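PDB 4WY8: esterase from Rhizomucor miehei CAU432, which probably hydrolyses carboxylic ester bonds as a carboxylesterase (EC 3.1.1.1) of the alpha/beta-hydrolase fold. Local coordinates for residues D137-V142 with L158-D163; V172-A177 with N183-Q188; V189-V194 with D308-W313; L250-V255 with L314-K319. All coordinates share one frame; numbering follows the deposited sequence.

Contact 1 (D137-V142 with L158-D163); sequences DAVVWV and LVVAGD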
loop_
_atom_site.group_PDB
_atom_site.type_symbol
_atom_site.label_atom_id
_atom_site.label_comp_id
_atom_site.label_asym_id
_atom_site.label_seq_id
_atom_site.Cartn_x
_atom_site.Cartn_y
_atom_site.Cartn_z
ATOM N N ASP A 137 12.291 -1.010 27.141
ATOM C CA ASP A 137 13.048 -2.062 27.813
ATOM C C ASP A 137 12.968 -3.409 27.080
ATOM O O ASP A 137 13.942 -4.175 27.045
ATOM C CB ASP A 137 12.552 -2.250 29.242
ATOM C CG ASP A 137 13.139 -1.235 30.211
ATOM O OD1 ASP A 137 14.100 -0.521 29.838
ATOM O OD2 ASP A 137 12.639 -1.171 31.360
ATOM N N ALA A 138 11.800 -3.716 26.531
ATOM C CA ALA A 138 11.629 -4.950 25.759
ATOM C C ALA A 138 12.464 -4.963 24.471
ATOM O O ALA A 138 13.122 -5.956 24.159
ATOM C CB ALA A 138 10.173 -5.158 25.432
ATOM N N VAL A 139 12.432 -3.866 23.719
ATOM C CA VAL A 139 13.271 -3.761 22.521
ATOM C C VAL A 139 14.759 -3.880 22.869
ATOM O O VAL A 139 15.508 -4.614 22.214
ATOM C CB VAL A 139 13.034 -2.430 21.776
ATOM C CG1 VAL A 139 14.026 -2.267 20.616
ATOM C CG2 VAL A 139 11.590 -2.336 21.275
ATOM N N VAL A 140 15.181 -3.167 23.913
ATOM C CA VAL A 140 16.572 -3.212 24.370
ATOM C C VAL A 140 16.968 -4.628 24.750
ATOM O O VAL A 140 18.075 -5.072 24.443
ATOM C CB VAL A 140 16.804 -2.267 25.581
ATOM C CG1 VAL A 140 18.168 -2.522 26.230
ATOM C CG2 VAL A 140 16.664 -0.824 25.156
ATOM N N TRP A 141 16.055 -5.337 25.403
ATOM C CA TRP A 141 16.293 -6.729 25.774
ATOM C C TRP A 141 16.461 -7.614 24.528
ATOM O O TRP A 141 17.409 -8.391 24.446
ATOM C CB TRP A 141 15.163 -7.243 26.654
ATOM C CG TRP A 141 15.449 -8.588 27.283
ATOM C CD1 TRP A 141 15.979 -8.812 28.517
ATOM C CD2 TRP A 141 15.213 -9.886 26.706
ATOM N NE1 TRP A 141 16.105 -10.158 28.739
ATOM C CE2 TRP A 141 15.641 -10.841 27.649
ATOM C CE3 TRP A 141 14.694 -10.331 25.483
ATOM C CZ2 TRP A 141 15.554 -12.221 27.414
ATOM C CZ3 TRP A 141 14.613 -11.699 25.249
ATOM C CH2 TRP A 141 15.044 -12.626 26.209
ATOM N N VAL A 142 15.552 -7.487 23.562
ATOM C CA VAL A 142 15.622 -8.295 22.342
ATOM C C VAL A 142 16.882 -8.010 21.512
ATOM O O VAL A 142 17.481 -8.939 20.950
ATOM C CB VAL A 142 14.355 -8.098 21.435
ATOM C CG1 VAL A 142 14.503 -8.852 20.104
ATOM C CG2 VAL A 142 13.090 -8.560 22.154
ATOM N N LEU A 158 15.719 -6.477 13.771
ATOM C CA LEU A 158 14.666 -6.051 14.672
ATOM C C LEU A 158 13.844 -4.892 14.076
ATOM O O LEU A 158 14.396 -3.919 13.560
ATOM C CB LEU A 158 15.265 -5.656 16.024
ATOM C CG LEU A 158 14.372 -5.462 17.255
ATOM C CD1 LEU A 158 15.202 -5.725 18.474
ATOM C CD2 LEU A 158 13.840 -4.044 17.317
ATOM N N VAL A 159 12.521 -5.050 14.094
ATOM C CA VAL A 159 11.609 -3.977 13.709
ATOM C C VAL A 159 10.544 -3.816 14.779
ATOM O O VAL A 159 10.217 -4.769 15.491
ATOM C CB VAL A 159 10.928 -4.249 12.367
ATOM C CG1 VAL A 159 11.955 -4.343 11.251
ATOM C CG2 VAL A 159 10.106 -5.515 12.456
ATOM N N VAL A 160 10.038 -2.597 14.948
ATOM C CA VAL A 160 8.919 -2.390 15.866
ATOM C C VAL A 160 7.670 -2.147 15.035
ATOM O O VAL A 160 7.734 -1.556 13.947
ATOM C CB VAL A 160 9.138 -1.200 16.823
ATOM C CG1 VAL A 160 10.367 -1.432 17.679
ATOM C CG2 VAL A 160 9.283 0.110 16.021
ATOM N N ALA A 161 6.532 -2.591 15.542
ATOM C CA ALA A 161 5.292 -2.435 14.818
ATOM C C ALA A 161 4.157 -2.361 15.802
ATOM O O ALA A 161 4.193 -3.000 16.843
ATOM C CB ALA A 161 5.086 -3.597 13.851
ATOM N N GLY A 162 3.143 -1.579 15.484
ATOM C CA GLY A 162 2.036 -1.451 16.401
ATOM C C GLY A 162 0.856 -0.743 15.790
ATOM O O GLY A 162 0.994 0.040 14.816
ATOM N N ASP A 163 -0.311 -1.007 16.365
ATOM C CA ASP A 163 -1.532 -0.401 15.796
ATOM C C ASP A 163 -2.166 0.617 16.717
ATOM O O ASP A 163 -2.246 0.382 17.911
ATOM C CB ASP A 163 -2.577 -1.467 15.472
ATOM C CG ASP A 163 -3.008 -2.244 16.698
ATOM O OD1 ASP A 163 -2.108 -2.823 17.356
ATOM O OD2 ASP A 163 -4.233 -2.283 17.007
#

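Contact 2 (V172-A177 with N183-Q188); sequences VVCIRA and NIIKGQ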
loop_
_atom_site.group_PDB
_atom_site.type_symbol
_atom_site.label_atom_id
_atom_site.label_comp_id
_atom_site.label_asym_id
_atom_site.label_seq_id
_atom_site.Cartn_x
_atom_site.Cartn_y
_atom_site.Cartn_z
ATOM N N VAL A 172 7.249 6.532 19.374
ATOM C CA VAL A 172 7.975 7.188 20.463
ATOM C C VAL A 172 9.091 6.302 21.045
ATOM O O VAL A 172 10.083 6.814 21.545
ATOM C CB VAL A 172 7.011 7.657 21.573
ATOM C CG1 VAL A 172 6.068 8.692 21.009
ATOM C CG2 VAL A 172 6.219 6.474 22.181
ATOM N N VAL A 173 8.937 4.980 20.982
ATOM C CA VAL A 173 10.048 4.103 21.328
ATOM C C VAL A 173 11.199 4.357 20.340
ATOM O O VAL A 173 12.364 4.377 20.740
ATOM C CB VAL A 173 9.653 2.616 21.318
ATOM C CG1 VAL A 173 10.872 1.733 21.070
ATOM C CG2 VAL A 173 8.984 2.244 22.622
ATOM N N CYS A 174 10.883 4.579 19.062
ATOM C CA CYS A 174 11.956 4.937 18.120
ATOM C C CYS A 174 12.657 6.258 18.492
ATOM O O CYS A 174 13.908 6.292 18.590
ATOM C CB CYS A 174 11.422 5.024 16.688
ATOM S SG CYS A 174 11.093 3.388 15.988
ATOM N N ILE A 175 11.876 7.324 18.727
ATOM C CA ILE A 175 12.497 8.604 19.126
ATOM C C ILE A 175 13.358 8.442 20.397
ATOM O O ILE A 175 14.483 8.975 20.513
ATOM C CB ILE A 175 11.455 9.681 19.390
ATOM C CG1 ILE A 175 10.566 9.867 18.160
ATOM C CG2 ILE A 175 12.125 10.997 19.830
ATOM C CD1 ILE A 175 9.310 10.695 18.448
ATOM N N ARG A 176 12.823 7.697 21.353
ATOM C CA ARG A 176 13.524 7.466 22.602
ATOM C C ARG A 176 14.839 6.695 22.430
ATOM O O ARG A 176 15.854 7.076 23.005
ATOM C CB ARG A 176 12.622 6.726 23.582
ATOM C CG ARG A 176 13.273 6.604 24.922
ATOM C CD ARG A 176 13.328 7.972 25.599
ATOM N NE ARG A 176 14.344 7.988 26.640
ATOM C CZ ARG A 176 14.200 7.440 27.839
ATOM N NH1 ARG A 176 13.066 6.834 28.168
ATOM N NH2 ARG A 176 15.195 7.506 28.708
ATOM N N ALA A 177 14.828 5.627 21.636
ATOM C CA ALA A 177 16.049 4.879 21.393
ATOM C C ALA A 177 17.074 5.775 20.688
ATOM O O ALA A 177 18.270 5.683 20.944
ATOM C CB ALA A 177 15.766 3.618 20.553
ATOM N N ASN A 183 21.229 2.185 17.953
ATOM C CA ASN A 183 20.899 1.927 16.564
ATOM C C ASN A 183 20.380 0.512 16.427
ATOM O O ASN A 183 20.779 -0.233 15.526
ATOM C CB ASN A 183 22.115 2.139 15.671
ATOM C CG ASN A 183 22.699 3.535 15.805
ATOM O OD1 ASN A 183 22.104 4.517 15.338
ATOM N ND2 ASN A 183 23.887 3.630 16.411
ATOM N N ILE A 184 19.452 0.158 17.299
ATOM C CA ILE A 184 19.026 -1.223 17.410
ATOM C C ILE A 184 17.688 -1.516 16.735
ATOM O O ILE A 184 17.330 -2.676 16.580
ATOM C CB ILE A 184 18.919 -1.637 18.877
ATOM C CG1 ILE A 184 17.916 -0.739 19.614
ATOM C CG2 ILE A 184 20.299 -1.610 19.533
ATOM C CD1 ILE A 184 17.681 -1.160 21.091
ATOM N N ILE A 185 16.967 -0.477 16.316
ATOM C CA ILE A 185 15.703 -0.643 15.598
ATOM C C ILE A 185 15.895 -0.353 14.117
ATOM O O ILE A 185 16.308 0.746 13.757
ATOM C CB ILE A 185 14.594 0.302 16.155
ATOM C CG1 ILE A 185 14.357 0.063 17.648
ATOM C CG2 ILE A 185 13.292 0.108 15.409
ATOM C CD1 ILE A 185 13.417 1.082 18.262
ATOM N N LYS A 186 15.606 -1.332 13.256
ATOM C CA LYS A 186 15.845 -1.184 11.823
ATOM C C LYS A 186 14.663 -0.731 10.996
ATOM O O LYS A 186 14.797 -0.479 9.783
ATOM C CB LYS A 186 16.356 -2.515 11.236
ATOM C CG LYS A 186 17.469 -3.159 12.047
ATOM C CD LYS A 186 18.674 -2.215 12.159
ATOM C CE LYS A 186 19.768 -2.832 13.043
ATOM N NZ LYS A 186 20.899 -1.882 13.295
ATOM N N GLY A 187 13.490 -0.677 11.606
ATOM C CA GLY A 187 12.297 -0.304 10.867
ATOM C C GLY A 187 11.155 -0.093 11.828
ATOM O O GLY A 187 11.097 -0.712 12.897
ATOM N N GLN A 188 10.235 0.784 11.455
ATOM C CA GLN A 188 9.073 1.008 12.293
ATOM C C GLN A 188 7.844 0.925 11.398
ATOM O O GLN A 188 7.835 1.494 10.301
ATOM C CB GLN A 188 9.168 2.370 13.014
ATOM C CG GLN A 188 9.215 3.565 12.085
ATOM C CD GLN A 188 9.424 4.898 12.813
ATOM O OE1 GLN A 188 8.732 5.198 13.792
ATOM N NE2 GLN A 188 10.348 5.733 12.295
#

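Contact 3 (V189-V194 with D308-W313); sequences VLIYPV and DHIVAW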
loop_
_atom_site.group_PDB
_atom_site.type_symbol
_atom_site.label_atom_id
_atom_site.label_comp_id
_atom_site.label_asym_id
_atom_site.label_seq_id
_atom_site.Cartn_x
_atom_site.Cartn_y
_atom_site.Cartn_z
ATOM N N VAL A 189 6.838 0.167 11.833
ATOM C CA VAL A 189 5.559 0.093 11.114
ATOM C C VAL A 189 4.445 0.707 11.928
ATOM O O VAL A 189 4.088 0.173 13.002
ATOM C CB VAL A 189 5.144 -1.355 10.772
ATOM C CG1 VAL A 189 3.765 -1.366 10.092
ATOM C CG2 VAL A 189 6.223 -2.059 9.921
ATOM N N LEU A 190 3.886 1.811 11.428
ATOM C CA LEU A 190 2.857 2.542 12.176
ATOM C C LEU A 190 1.483 2.398 11.514
ATOM O O LEU A 190 1.221 2.952 10.448
ATOM C CB LEU A 190 3.217 4.030 12.302
ATOM C CG LEU A 190 4.631 4.442 12.732
ATOM C CD1 LEU A 190 4.715 5.970 12.846
ATOM C CD2 LEU A 190 5.050 3.787 14.035
ATOM N N ILE A 191 0.619 1.618 12.145
ATOM C CA ILE A 191 -0.710 1.363 11.620
ATOM C C ILE A 191 -1.717 2.259 12.306
ATOM O O ILE A 191 -1.941 2.132 13.509
ATOM C CB ILE A 191 -1.120 -0.096 11.818
ATOM C CG1 ILE A 191 -0.058 -1.022 11.224
ATOM C CG2 ILE A 191 -2.490 -0.355 11.201
ATOM C CD1 ILE A 191 -0.287 -2.491 11.550
ATOM N N TYR A 192 -2.340 3.120 11.508
ATOM C CA TYR A 192 -3.168 4.242 11.956
ATOM C C TYR A 192 -2.851 4.691 13.380
ATOM O O TYR A 192 -3.638 4.491 14.302
ATOM C CB TYR A 192 -4.679 3.913 11.791
ATOM C CG TYR A 192 -5.180 2.513 12.186
ATOM C CD1 TYR A 192 -4.912 1.974 13.435
ATOM C CD2 TYR A 192 -5.977 1.762 11.311
ATOM C CE1 TYR A 192 -5.391 0.710 13.807
ATOM C CE2 TYR A 192 -6.460 0.487 11.664
ATOM C CZ TYR A 192 -6.173 -0.029 12.915
ATOM O OH TYR A 192 -6.662 -1.287 13.284
ATOM N N PRO A 193 -1.667 5.306 13.558
ATOM C CA PRO A 193 -1.187 5.686 14.901
ATOM C C PRO A 193 -1.884 6.892 15.525
ATOM O O PRO A 193 -2.427 7.720 14.791
ATOM C CB PRO A 193 0.310 6.002 14.663
ATOM C CG PRO A 193 0.362 6.471 13.248
ATOM C CD PRO A 193 -0.680 5.628 12.509
ATOM N N VAL A 194 -1.880 6.955 16.860
ATOM C CA VAL A 194 -2.163 8.182 17.583
ATOM C C VAL A 194 -0.869 8.991 17.633
ATOM O O VAL A 194 0.165 8.468 18.055
ATOM C CB VAL A 194 -2.648 7.914 19.038
ATOM C CG1 VAL A 194 -3.112 9.220 19.700
ATOM C CG2 VAL A 194 -3.735 6.868 19.058
ATOM N N ASP A 308 -0.382 -8.332 3.843
ATOM C CA ASP A 308 0.503 -8.744 2.750
ATOM C C ASP A 308 1.463 -7.599 2.332
ATOM O O ASP A 308 2.652 -7.812 2.039
ATOM C CB ASP A 308 -0.323 -9.219 1.546
ATOM C CG ASP A 308 -1.006 -10.573 1.795
ATOM O OD1 ASP A 308 -0.561 -11.327 2.707
ATOM O OD2 ASP A 308 -1.998 -10.870 1.075
ATOM N N HIS A 309 0.926 -6.385 2.325
ATOM C CA HIS A 309 1.715 -5.189 2.072
ATOM C C HIS A 309 2.828 -4.977 3.100
ATOM O O HIS A 309 4.009 -4.797 2.745
ATOM C CB HIS A 309 0.787 -3.994 2.046
ATOM C CG HIS A 309 1.464 -2.720 1.691
ATOM N ND1 HIS A 309 0.793 -1.523 1.625
ATOM C CD2 HIS A 309 2.753 -2.459 1.359
ATOM C CE1 HIS A 309 1.640 -0.570 1.260
ATOM N NE2 HIS A 309 2.832 -1.112 1.100
ATOM N N ILE A 310 2.450 -4.995 4.374
ATOM C CA ILE A 310 3.411 -4.878 5.463
ATOM C C ILE A 310 4.516 -5.918 5.338
ATOM O O ILE A 310 5.691 -5.616 5.529
ATOM C CB ILE A 310 2.717 -5.038 6.838
ATOM C CG1 ILE A 310 1.840 -3.810 7.133
ATOM C CG2 ILE A 310 3.727 -5.210 7.968
ATOM C CD1 ILE A 310 0.938 -4.007 8.324
ATOM N N VAL A 311 4.137 -7.146 5.005
ATOM C CA VAL A 311 5.118 -8.200 4.862
ATOM C C VAL A 311 6.061 -7.932 3.694
ATOM O O VAL A 311 7.273 -8.124 3.829
ATOM C CB VAL A 311 4.429 -9.559 4.685
ATOM C CG1 VAL A 311 5.460 -10.647 4.291
ATOM C CG2 VAL A 311 3.709 -9.921 5.967
ATOM N N ALA A 312 5.530 -7.469 2.558
ATOM C CA ALA A 312 6.404 -7.129 1.425
ATOM C C ALA A 312 7.426 -6.047 1.810
ATOM O O ALA A 312 8.620 -6.114 1.465
ATOM C CB ALA A 312 5.569 -6.665 0.233
ATOM N N TRP A 313 6.947 -5.043 2.522
ATOM C CA TRP A 313 7.811 -3.948 2.980
ATOM C C TRP A 313 8.868 -4.388 3.981
ATOM O O TRP A 313 10.003 -3.915 3.924
ATOM C CB TRP A 313 6.966 -2.849 3.587
ATOM C CG TRP A 313 7.724 -1.645 4.059
ATOM C CD1 TRP A 313 7.999 -0.509 3.349
ATOM C CD2 TRP A 313 8.259 -1.441 5.372
ATOM N NE1 TRP A 313 8.688 0.387 4.143
ATOM C CE2 TRP A 313 8.868 -0.166 5.383
ATOM C CE3 TRP A 313 8.301 -2.224 6.532
ATOM C CZ2 TRP A 313 9.497 0.350 6.517
ATOM C CZ3 TRP A 313 8.926 -1.706 7.666
ATOM C CH2 TRP A 313 9.518 -0.426 7.647
#

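Contact 4 (L250-V255 with L314-K319); sequences LPRALV and LQKTWK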
loop_
_atom_site.group_PDB
_atom_site.type_symbol
_atom_site.label_atom_id
_atom_site.label_comp_id
_atom_site.label_asym_id
_atom_site.label_seq_id
_atom_site.Cartn_x
_atom_site.Cartn_y
_atom_site.Cartn_z
ATOM N N LEU A 250 15.658 8.637 12.190
ATOM C CA LEU A 250 14.784 7.605 12.762
ATOM C C LEU A 250 14.765 6.375 11.843
ATOM O O LEU A 250 15.172 6.451 10.663
ATOM C CB LEU A 250 13.375 8.159 12.968
ATOM C CG LEU A 250 13.237 9.140 14.130
ATOM C CD1 LEU A 250 11.796 9.563 14.292
ATOM C CD2 LEU A 250 13.784 8.569 15.415
ATOM N N PRO A 251 14.285 5.232 12.362
ATOM C CA PRO A 251 14.307 4.055 11.482
ATOM C C PRO A 251 13.361 4.153 10.286
ATOM O O PRO A 251 12.331 4.828 10.338
ATOM C CB PRO A 251 13.921 2.903 12.427
ATOM C CG PRO A 251 14.314 3.396 13.798
ATOM C CD PRO A 251 13.992 4.876 13.762
ATOM N N ARG A 252 13.764 3.535 9.186
ATOM C CA ARG A 252 12.928 3.357 7.987
ATOM C C ARG A 252 11.460 3.047 8.378
ATOM O O ARG A 252 11.200 2.170 9.211
ATOM C CB ARG A 252 13.529 2.229 7.136
ATOM C CG ARG A 252 12.734 1.786 5.927
ATOM C CD ARG A 252 13.471 0.619 5.203
ATOM N NE ARG A 252 12.535 -0.271 4.509
ATOM C CZ ARG A 252 12.107 -0.068 3.271
ATOM N NH1 ARG A 252 12.542 0.990 2.592
ATOM N NH2 ARG A 252 11.235 -0.910 2.711
ATOM N N ALA A 253 10.516 3.798 7.815
ATOM C CA ALA A 253 9.149 3.815 8.341
ATOM C C ALA A 253 8.089 3.488 7.306
ATOM O O ALA A 253 8.164 3.938 6.159
ATOM C CB ALA A 253 8.842 5.181 8.936
ATOM N N LEU A 254 7.083 2.735 7.744
ATOM C CA LEU A 254 5.854 2.515 6.976
ATOM C C LEU A 254 4.687 3.030 7.809
ATOM O O LEU A 254 4.451 2.550 8.914
ATOM C CB LEU A 254 5.680 1.031 6.620
ATOM C CG LEU A 254 4.347 0.571 5.988
ATOM C CD1 LEU A 254 4.088 1.260 4.651
ATOM C CD2 LEU A 254 4.281 -0.981 5.828
ATOM N N VAL A 255 3.993 4.042 7.291
ATOM C CA VAL A 255 2.885 4.660 8.003
ATOM C C VAL A 255 1.615 4.394 7.210
ATOM O O VAL A 255 1.496 4.799 6.038
ATOM C CB VAL A 255 3.102 6.180 8.189
ATOM C CG1 VAL A 255 1.969 6.812 9.043
ATOM C CG2 VAL A 255 4.441 6.424 8.850
ATOM N N LEU A 314 8.484 -5.266 4.912
ATOM C CA LEU A 314 9.423 -5.873 5.856
ATOM C C LEU A 314 10.487 -6.676 5.121
ATOM O O LEU A 314 11.671 -6.631 5.471
ATOM C CB LEU A 314 8.706 -6.792 6.851
ATOM C CG LEU A 314 7.861 -6.297 8.028
ATOM C CD1 LEU A 314 7.116 -7.462 8.702
ATOM C CD2 LEU A 314 8.770 -5.621 9.029
ATOM N N GLN A 315 10.060 -7.424 4.104
ATOM C CA GLN A 315 10.994 -8.232 3.339
ATOM C C GLN A 315 11.997 -7.325 2.637
ATOM O O GLN A 315 13.211 -7.614 2.648
ATOM C CB GLN A 315 10.261 -9.155 2.345
ATOM C CG GLN A 315 9.704 -10.429 3.033
ATOM C CD GLN A 315 8.669 -11.181 2.207
ATOM O OE1 GLN A 315 8.209 -10.700 1.163
ATOM N NE2 GLN A 315 8.270 -12.364 2.691
ATOM N N LYS A 316 11.527 -6.210 2.073
ATOM C CA LYS A 316 12.496 -5.267 1.497
ATOM C C LYS A 316 13.441 -4.670 2.581
ATOM O O LYS A 316 14.658 -4.585 2.380
ATOM C CB LYS A 316 11.784 -4.157 0.719
ATOM C CG LYS A 316 12.724 -3.079 0.164
ATOM C CD LYS A 316 13.905 -3.711 -0.589
ATOM C CE LYS A 316 13.426 -4.553 -1.779
ATOM N NZ LYS A 316 12.925 -3.736 -2.927
ATOM N N THR A 317 12.883 -4.262 3.721
ATOM C CA THR A 317 13.693 -3.748 4.836
ATOM C C THR A 317 14.842 -4.713 5.221
ATOM O O THR A 317 16.024 -4.325 5.324
ATOM C CB THR A 317 12.806 -3.490 6.078
ATOM O OG1 THR A 317 11.736 -2.598 5.739
ATOM C CG2 THR A 317 13.619 -2.895 7.199
ATOM N N TRP A 318 14.488 -5.980 5.411
ATOM C CA TRP A 318 15.464 -7.006 5.781
ATOM C C TRP A 318 16.478 -7.236 4.662
ATOM O O TRP A 318 17.660 -7.424 4.939
ATOM C CB TRP A 318 14.745 -8.317 6.128
ATOM C CG TRP A 318 13.870 -8.188 7.344
ATOM C CD1 TRP A 318 14.067 -7.347 8.402
ATOM C CD2 TRP A 318 12.658 -8.916 7.630
ATOM N NE1 TRP A 318 13.061 -7.512 9.327
ATOM C CE2 TRP A 318 12.182 -8.456 8.872
ATOM C CE3 TRP A 318 11.936 -9.908 6.953
ATOM C CZ2 TRP A 318 11.010 -8.961 9.456
ATOM C CZ3 TRP A 318 10.767 -10.393 7.529
ATOM C CH2 TRP A 318 10.321 -9.918 8.768
ATOM N N LYS A 319 16.039 -7.160 3.404
ATOM C CA LYS A 319 16.992 -7.274 2.298
ATOM C C LYS A 319 18.011 -6.150 2.333
ATOM O O LYS A 319 19.191 -6.381 2.061
ATOM C CB LYS A 319 16.293 -7.280 0.929
ATOM C CG LYS A 319 15.674 -8.624 0.537
ATOM C CD LYS A 319 14.980 -8.573 -0.834
ATOM C CE LYS A 319 14.048 -9.779 -1.004
ATOM N NZ LYS A 319 13.293 -9.800 -2.306
#

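Contact 1 (D137-V142 with L158-D163)
L158 spreads its two methyls under V139 and V142, and with that fork the helix 130-143 is seated on the central sheet of the alpha/beta-hydrolase fold, right where strand 159-163 begins. The tight part is this small cluster. L158 CD1 comes up against V142 CG1 at 3.6 Å, while the other branch, CD2, meets V139 CG1 at 3.8 Å. The leucine has CG anti to the backbone N (chi1 -166°), which carries the fork away from that N and out to two side chains one helical turn apart. At the second residue of the strand, V160 reaches the same patch from the side, its side chain roughly at a right angle to that of V139. There are no polar bonds across the interface; it is aliphatic carbon throughout, and all four residues are buried.

The outer side of the helix is different. V140 points away from the strand, and D137, V140 and W141 are all partly exposed. D137 reaches R60 through a salt bridge, and W141 lies on K56 and I58 of strand 51-59, so this side of the helix has its own neighbours. Inward, V139 is also covered by F87 of strand 83-87, by V173 and by I185. Further along, the strand runs into G162, the first glycine of a G-x-S-x-G sequence that probably forms the nucleophile elbow. V139 uses both branches across the contact: CG1 on L158, and CG2 ending 3.9 Å from V160 CG1.

Contact 2 (V172-A177 with N183-Q188)
I185 drives the end of its side chain into a shallow notch on helix 165-179, where V173, C174 and A177 surround a single methyl. Its CD1 sits 3.8 Å from V173 CG1, with the two side chains crossing at about a right angle. The same CD1 lies 4.0 Å from C174 SG, and A177 CB closes the notch one turn further along the helix. CG1 of I185 is anti to its carbonyl carbon (chi1 -58°), which sends CD1 toward the helix while the second branch, CG2, also comes alongside the sulfur.

On its other flank C174 meets Q188. The glutamine's CB is 3.7 Å from C174 SG, and OE1 approaches the sulfur at the same distance, so the thiol is lodged between an isoleucine and the stem and amide of a glutamine. The amide itself is held by a different partner: NE2 donates to P251 O. K186 NZ curls back to N183 O at 2.8 Å, a bond within the loop.

These residues belong to the return leg of a beta-alpha-beta crossover, in which strand 159-163, helix 165-179 and strand 188-191 follow one another and the two strands lie parallel as neighbours. With no hydrogen bond between the segments, the contact is mainly dispersion and apolar burial, the thiol serving as a soft, polarisable filler; the glutamine oxygen near the sulfur is close packing, not a bond.

Contact 3 (V189-V194 with D308-W313)
V189 and W313 make the closest approach here: V189 CG2 stands 3.5 Å from CZ3 of the indole, the methyl coming in obliquely at the six-membered ring. The two side chains slide past each other in opposite directions, one reaching out from the sheet and the other down from the helix. Beside them, I310 and I191 meet methyl to methyl, CD1 to CD1 at 3.8 Å, with their chains crossing at about a right angle. A looser touch, V189 CG1 to I310 CD1 at 4.3 Å, joins the two pairs. W313 has CG anti to its backbone N (chi1 -178°), and that carries the ring off the helix and over the start of the strand.

The next shell fixes these groups. L254, on the adjoining strand, packs against both I310 and W313. I256 touches I310 as well, and I191 also rests on F294. Y192, following the strand, packs against D261 and H291, two members of a probable Ser-His-Asp triad, so this strand leads straight to the likely active site.

Part of the helix also meets the second subunit, where H309 stacks on H309 of that chain and D308 is bridged to its K316. Strand 188-191 lies between strands 159-163 and 253-258, and helix 301-322 runs nearly antiparallel to it (165° between the short axes), 11.1 Å away across one face of the sheet.

Contact 4 (L250-V255 with L314-K319)
The guanidinium of R252 is the flat group to look at first, and T317 OG1 sits at its edge, only 5° out of the plane. NE donates to that hydroxyl over 2.8 Å, and the bond is almost straight at 173°. K316 approaches obliquely instead, its CG lying 3.7 Å from R252 NH2. The indole of W313 adds a cation-pi contact with the same group. The other flat group, the ring of W318, carries the carbonyl oxygen of L314 over one face, 3.1 Å above the plane and offset toward the rim.

R252 can reach the helix because its chain is stretched out from CG to NE. T317 has its OG1 beside its own backbone N (chi1 -56°), which lets the hydroxyl also bond the carbonyl of W313 one turn back. The hydroxyl donates to W313 O and accepts the N-H of R252, so both of its roles are used in a buried place.

The charge of R252 has further partners: NH1 bridges to D280 and to E305 of the second subunit. K316 bends at three torsions, its amine going to D308 of the second subunit, and K316 NZ stays 6.5 Å from R252 NH2. The carboxylates nearby probably offset the proximity of the two positive charges.

Helix 301-322 thus passes over the beginning of strand 253-258. That strand lies between strands 188-191 and 281-286, and the helix forms part of the subunit interface.

Overall arrangement
Three contacts lie directly on one mixed sheet, and contact 2 runs into its strand 188-191 at Q188. Contacts 1 and 2, with centres about 8 Å apart, use helices 130-143 and 165-179 on one face; contacts 3 and 4, about 10 Å apart, share helix 301-322 on the other. Contact 1 closes before contact 2 opens, whereas contacts 3 and 4 alternate along the chain, so the C-terminal helix is tied back to two parallel strands. V159 points to the other face, onto L314 of contact 4, so contact 1's strand is touched from both sides. The result is the layered alpha/beta/alpha core behind the probable catalytic site; contacts 3 and 4 also touch the second subunit.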